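Local coordinates for L-rhamnose mutarotase (Formosa agariphila, PDB 6HHN), which catalyses the anomeric conversion of alpha- to beta-L-rhamnose in the breakdown of the algal polysaccharide ulvan and works as a homodimer, at the interface of chains A and B. Coordinates in Å, arbitrary orientation; residue numbers count along the deposited sequence, not the author numbering. Chains: chain A/B, L-rhamnose mutarotase.

Contacts 1 and 2 are neighbouring patches of the homodimer interface, with the centres of their C-alpha atoms about 9 Å apart. Both draw on strands 13-20, 62-69 and 106-114 of chain A and on strands 52-57 and 62-69 of chain B, and B:Phe55 belongs to each. Contact 1 is mainly apolar packing with a loose charged margin, whereas contact 2 adds antiparallel pairing of strand 106-114 of chain A with strand 52-57 of chain B. Centred about 17 Å and 21 Å from A:His33, the probable proton donor, they hold the subunits together, and contact 2 includes B:Tyr52, a probable substrate-binding residue.

Contact 1: the interface of chains A and B. Residues chain A 16, 18, 64, 108; chain B 55-57, 64.
The methyl group of A:Ala16 sits squarely over the face of the B:Phe55 ring, CB 3.4 Å from the ring centroid, in a CH-pi contact between the beta-sheets of two rhamnose mutarotase subunits. This is the compact part of the patch. CG of B:Phe55 lies anti to its own carbonyl carbon (chi1 -55°), a setting that presents one ring face to the small methyl. Next to it A:Leu108 fills in with its CB and both methyl branches. Its CB meets CB of B:Phe55 at 3.7 Å. The CD2 branch lies 3.6 Å from CB of B:Asp57. The CD1 branch turns towards the rings of A:Phe64 and B:Phe64, which approach at about a right angle, but their modelled rings overlap, so the fit there is doubtful. Replacing B:Phe55 by an alanine would probably open a gap beneath A:Ala16 CB, leaving that methyl without the aromatic face that covers it. Towards the charged margin the packing gives way to a longer-range pairing. A:Lys18 reaches out with an extended chain, CG anti to the backbone N (chi1 170°), and its ammonium NZ stands 3.7 Å from the carboxylate OD2 of B:Asp57. At that separation the salt bridge is loose, and its contribution is likely to be electrostatic attraction with little fixed direction.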
loop_
_atom_site.group_PDB
_atom_site.type_symbol
_atom_site.label_atom_id
_atom_site.label_comp_id
_atom_site.label_asym_id
_atom_site.label_seq_id
_atom_site.Cartn_x
_atom_site.Cartn_y
_atom_site.Cartn_z
ATOM N N ALA A 16 1.885 6.311 -2.698
ATOM C CA ALA A 16 0.882 5.263 -2.674
ATOM C C ALA A 16 -0.441 5.822 -3.165
ATOM O O ALA A 16 -0.764 6.996 -2.939
ATOM C CB ALA A 16 0.699 4.698 -1.256
ATOM N N LYS A 18 -4.742 4.468 -4.477
ATOM C CA LYS A 18 -5.804 3.476 -4.517
ATOM C C LYS A 18 -6.508 3.559 -5.862
ATOM O O LYS A 18 -6.852 4.653 -6.321
ATOM C CB LYS A 18 -6.786 3.784 -3.375
ATOM C CG LYS A 18 -8.075 3.018 -3.388
ATOM C CD LYS A 18 -9.020 3.449 -2.242
ATOM C CE LYS A 18 -10.414 2.944 -2.516
ATOM N NZ LYS A 18 -11.376 3.312 -1.466
ATOM N N PHE A 64 -4.235 -1.344 -4.185
ATOM C CA PHE A 64 -3.360 -0.448 -3.444
ATOM C C PHE A 64 -1.984 -0.515 -4.087
ATOM O O PHE A 64 -1.363 -1.583 -4.127
ATOM C CB PHE A 64 -3.316 -0.865 -1.977
ATOM C CG PHE A 64 -4.631 -0.680 -1.245
ATOM C CD1 PHE A 64 -4.938 0.533 -0.645
ATOM C CD2 PHE A 64 -5.552 -1.720 -1.134
ATOM C CE1 PHE A 64 -6.125 0.712 0.050
ATOM C CE2 PHE A 64 -6.754 -1.547 -0.427
ATOM C CZ PHE A 64 -7.038 -0.327 0.151
ATOM N N LEU A 108 -2.900 8.390 -1.347
ATOM C CA LEU A 108 -2.858 8.013 0.059
ATOM C C LEU A 108 -1.657 8.672 0.718
ATOM O O LEU A 108 -0.531 8.550 0.229
ATOM C CB LEU A 108 -2.760 6.500 0.181
ATOM C CG LEU A 108 -3.856 5.714 -0.546
ATOM C CD1 LEU A 108 -3.544 4.220 -0.589
ATOM C CD2 LEU A 108 -5.179 5.949 0.102
ATOM N N PHE B 55 0.100 4.331 5.065
ATOM C CA PHE B 55 -0.570 5.413 4.363
ATOM C C PHE B 55 -2.040 5.434 4.764
ATOM O O PHE B 55 -2.616 4.396 5.116
ATOM C CB PHE B 55 -0.485 5.185 2.834
ATOM C CG PHE B 55 0.915 5.013 2.309
ATOM C CD1 PHE B 55 1.503 3.758 2.265
ATOM C CD2 PHE B 55 1.635 6.098 1.856
ATOM C CE1 PHE B 55 2.779 3.586 1.772
ATOM C CE2 PHE B 55 2.928 5.938 1.366
ATOM C CZ PHE B 55 3.502 4.680 1.328
ATOM N N ILE B 56 -2.652 6.614 4.715
ATOM C CA ILE B 56 -4.050 6.766 5.097
ATOM C C ILE B 56 -4.897 7.230 3.917
ATOM O O ILE B 56 -4.455 8.045 3.091
ATOM C CB ILE B 56 -4.187 7.716 6.312
ATOM C CG1 ILE B 56 -5.589 7.605 6.920
ATOM C CG2 ILE B 56 -3.846 9.153 5.919
ATOM C CD1 ILE B 56 -5.738 8.399 8.208
ATOM N N ASP B 57 -6.108 6.662 3.833
ATOM C CA ASP B 57 -7.262 7.196 3.083
ATOM C C ASP B 57 -8.169 7.736 4.198
ATOM O O ASP B 57 -8.955 6.993 4.820
ATOM C CB ASP B 57 -7.957 6.092 2.339
ATOM C CG ASP B 57 -9.075 6.576 1.458
ATOM O OD1 ASP B 57 -9.631 7.674 1.702
ATOM O OD2 ASP B 57 -9.420 5.799 0.538
ATOM N N PHE B 64 -3.326 1.676 4.836
ATOM C CA PHE B 64 -2.671 0.713 3.963
ATOM C C PHE B 64 -1.205 0.655 4.362
ATOM O O PHE B 64 -0.496 1.665 4.287
ATOM C CB PHE B 64 -2.842 1.135 2.507
ATOM C CG PHE B 64 -4.274 1.071 2.012
ATOM C CD1 PHE B 64 -4.783 -0.106 1.482
ATOM C CD2 PHE B 64 -5.106 2.188 2.051
ATOM C CE1 PHE B 64 -6.082 -0.176 1.001
ATOM C CE2 PHE B 64 -6.421 2.125 1.561
ATOM C CZ PHE B 64 -6.905 0.939 1.049
#

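Contact 2: the interface of chains A and B. Residues chain A 14, 66, 110, 112-114; chain B 51-55, 66.
A:Phe66 and B:Phe66 lay their rings face to face across the dimer, planes 8° apart and centroids separated by 4.0 Å. In each copy CG is anti to the backbone N (chi1 171°), and the two side chains cross at about a right angle although their rings are nearly parallel. The B:Phe55 ring adds its outer rim to this pair: CZ comes 3.8 Å from CD2 of A:Phe66, with CE1 at that ring's edge. A:Phe112 and B:Tyr52 instead meet edge to face, their planes nearly perpendicular. CE2 of A:Phe112 points onto one face of the tyrosine ring, towards its rim, 3.8 Å from CD2 of B:Tyr52. This packing may help to set the position of B:Tyr52, a probable substrate-binding residue. Between the two ring pairs, strand 106-114 of chain A runs antiparallel to strand 52-57 of chain B, and backbone bonds such as A:Met114 N to B:Tyr52 O, 2.9 Å, join the sheets across the dimer. A polar cluster centres on A:Glu110. A:Arg14 grips its carboxylate side-on within the guanidinium plane, NH1 giving to OE1 and NE to OE2, each on a syn lone pair. A:Tyr113 lies across one guanidinium face, with A:Arg14 CZ over its ring centre. From chain B, the hydroxyl OG of B:Ser53 donates to the same OE2 of A:Glu110 at 2.7 Å, arriving nearly along its C-O axis.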
loop_
_atom_site.group_PDB
_atom_site.type_symbol
_atom_site.label_atom_id
_atom_site.label_comp_id
_atom_site.label_asym_id
_atom_site.label_seq_id
_atom_site.Cartn_x
_atom_site.Cartn_y
_atom_site.Cartn_z
ATOM N N ARG A 14 8.389 8.161 -1.610
ATOM C CA ARG A 14 7.451 7.045 -1.629
ATOM C C ARG A 14 6.065 7.577 -1.954
ATOM O O ARG A 14 5.633 8.576 -1.358
ATOM C CB ARG A 14 7.438 6.333 -0.278
ATOM C CG ARG A 14 8.816 5.789 0.095
ATOM C CD ARG A 14 8.900 5.371 1.543
ATOM N NE ARG A 14 8.684 6.475 2.465
ATOM C CZ ARG A 14 9.624 7.334 2.859
ATOM N NH1 ARG A 14 9.315 8.297 3.717
ATOM N NH2 ARG A 14 10.860 7.240 2.398
ATOM N N PHE A 66 2.010 0.959 -4.423
ATOM C CA PHE A 66 3.149 1.571 -3.759
ATOM C C PHE A 66 4.279 1.662 -4.776
ATOM O O PHE A 66 4.525 0.708 -5.505
ATOM C CB PHE A 66 3.598 0.688 -2.584
ATOM C CG PHE A 66 4.898 1.114 -1.966
ATOM C CD1 PHE A 66 6.114 0.634 -2.451
ATOM C CD2 PHE A 66 4.911 2.013 -0.923
ATOM C CE1 PHE A 66 7.310 1.047 -1.896
ATOM C CE2 PHE A 66 6.120 2.411 -0.348
ATOM C CZ PHE A 66 7.313 1.929 -0.845
ATOM N N GLU A 110 1.248 9.362 3.427
ATOM C CA GLU A 110 2.071 8.603 4.366
ATOM C C GLU A 110 1.961 9.195 5.768
ATOM O O GLU A 110 2.146 10.400 5.961
ATOM C CB GLU A 110 3.532 8.572 3.918
ATOM C CG GLU A 110 4.337 7.520 4.656
ATOM C CD GLU A 110 5.769 7.437 4.182
ATOM O OE1 GLU A 110 6.487 8.458 4.291
ATOM O OE2 GLU A 110 6.173 6.346 3.710
ATOM N N PHE A 112 3.319 7.121 8.540
ATOM C CA PHE A 112 4.394 6.494 9.299
ATOM C C PHE A 112 5.413 5.944 8.317
ATOM O O PHE A 112 5.038 5.373 7.292
ATOM C CB PHE A 112 3.854 5.359 10.170
ATOM C CG PHE A 112 4.920 4.555 10.852
ATOM C CD1 PHE A 112 5.671 5.103 11.885
ATOM C CD2 PHE A 112 5.174 3.253 10.470
ATOM C CE1 PHE A 112 6.645 4.352 12.514
ATOM C CE2 PHE A 112 6.168 2.508 11.093
ATOM C CZ PHE A 112 6.888 3.059 12.117
ATOM N N TYR A 113 6.703 6.100 8.655
ATOM C CA TYR A 113 7.771 5.437 7.927
ATOM C C TYR A 113 8.881 5.048 8.890
ATOM O O TYR A 113 9.339 5.883 9.678
ATOM C CB TYR A 113 8.337 6.328 6.815
ATOM C CG TYR A 113 9.540 5.733 6.102
ATOM C CD1 TYR A 113 9.415 4.612 5.284
ATOM C CD2 TYR A 113 10.793 6.294 6.244
ATOM C CE1 TYR A 113 10.499 4.070 4.632
ATOM C CE2 TYR A 113 11.887 5.760 5.597
ATOM C CZ TYR A 113 11.731 4.648 4.794
ATOM O OH TYR A 113 12.824 4.114 4.157
ATOM N N MET A 114 9.312 3.788 8.802
ATOM C CA MET A 114 10.518 3.300 9.478
ATOM C C MET A 114 11.404 2.627 8.438
ATOM O O MET A 114 11.014 1.613 7.851
ATOM C CB MET A 114 10.154 2.302 10.589
ATOM C CG MET A 114 11.354 1.835 11.382
ATOM S SD MET A 114 11.121 0.258 12.228
ATOM C CE MET A 114 11.089 -0.871 10.841
ATOM N N GLU B 51 11.729 -0.780 5.707
ATOM C CA GLU B 51 10.946 0.028 4.775
ATOM C C GLU B 51 9.451 -0.126 5.029
ATOM O O GLU B 51 8.661 -0.418 4.128
ATOM C CB GLU B 51 11.314 -0.296 3.336
ATOM C CG GLU B 51 12.765 0.042 3.039
ATOM C CD GLU B 51 13.135 -0.219 1.603
ATOM O OE1 GLU B 51 12.399 0.264 0.719
ATOM O OE2 GLU B 51 14.143 -0.924 1.371
ATOM N N TYR B 52 9.081 0.068 6.281
ATOM C CA TYR B 52 7.704 -0.068 6.750
ATOM C C TYR B 52 7.026 1.289 6.647
ATOM O O TYR B 52 7.375 2.217 7.374
ATOM C CB TYR B 52 7.755 -0.529 8.206
ATOM C CG TYR B 52 6.449 -0.857 8.886
ATOM C CD1 TYR B 52 5.226 -0.819 8.231
ATOM C CD2 TYR B 52 6.455 -1.210 10.227
ATOM C CE1 TYR B 52 4.063 -1.142 8.903
ATOM C CE2 TYR B 52 5.315 -1.524 10.890
ATOM C CZ TYR B 52 4.103 -1.484 10.235
ATOM O OH TYR B 52 2.941 -1.806 10.931
ATOM N N SER B 53 6.051 1.393 5.742
ATOM C CA SER B 53 5.260 2.588 5.552
ATOM C C SER B 53 3.801 2.290 5.857
ATOM O O SER B 53 3.312 1.190 5.575
ATOM C CB SER B 53 5.276 3.049 4.080
ATOM O OG SER B 53 6.519 3.667 3.736
ATOM N N ILE B 54 3.115 3.271 6.433
ATOM C CA ILE B 54 1.662 3.217 6.570
ATOM C C ILE B 54 1.093 4.493 5.957
ATOM O O ILE B 54 1.582 5.593 6.243
ATOM C CB ILE B 54 1.219 3.060 8.035
ATOM C CG1 ILE B 54 1.851 1.816 8.652
ATOM C CG2 ILE B 54 -0.329 2.995 8.092
ATOM C CD1 ILE B 54 1.664 1.700 10.157
ATOM N N PHE B 55 0.100 4.331 5.065
ATOM C CA PHE B 55 -0.570 5.413 4.363
ATOM C C PHE B 55 -2.040 5.434 4.764
ATOM O O PHE B 55 -2.616 4.396 5.116
ATOM C CB PHE B 55 -0.485 5.185 2.834
ATOM C CG PHE B 55 0.915 5.013 2.309
ATOM C CD1 PHE B 55 1.503 3.758 2.265
ATOM C CD2 PHE B 55 1.635 6.098 1.856
ATOM C CE1 PHE B 55 2.779 3.586 1.772
ATOM C CE2 PHE B 55 2.928 5.938 1.366
ATOM C CZ PHE B 55 3.502 4.680 1.328
ATOM N N PHE B 66 2.643 -1.164 4.022
ATOM C CA PHE B 66 3.595 -1.867 3.179
ATOM C C PHE B 66 4.869 -2.064 3.988
ATOM O O PHE B 66 5.318 -1.140 4.658
ATOM C CB PHE B 66 3.912 -1.018 1.938
ATOM C CG PHE B 66 5.046 -1.551 1.111
ATOM C CD1 PHE B 66 6.363 -1.182 1.377
ATOM C CD2 PHE B 66 4.802 -2.440 0.087
ATOM C CE1 PHE B 66 7.407 -1.693 0.629
ATOM C CE2 PHE B 66 5.857 -2.937 -0.683
ATOM C CZ PHE B 66 7.154 -2.564 -0.400
#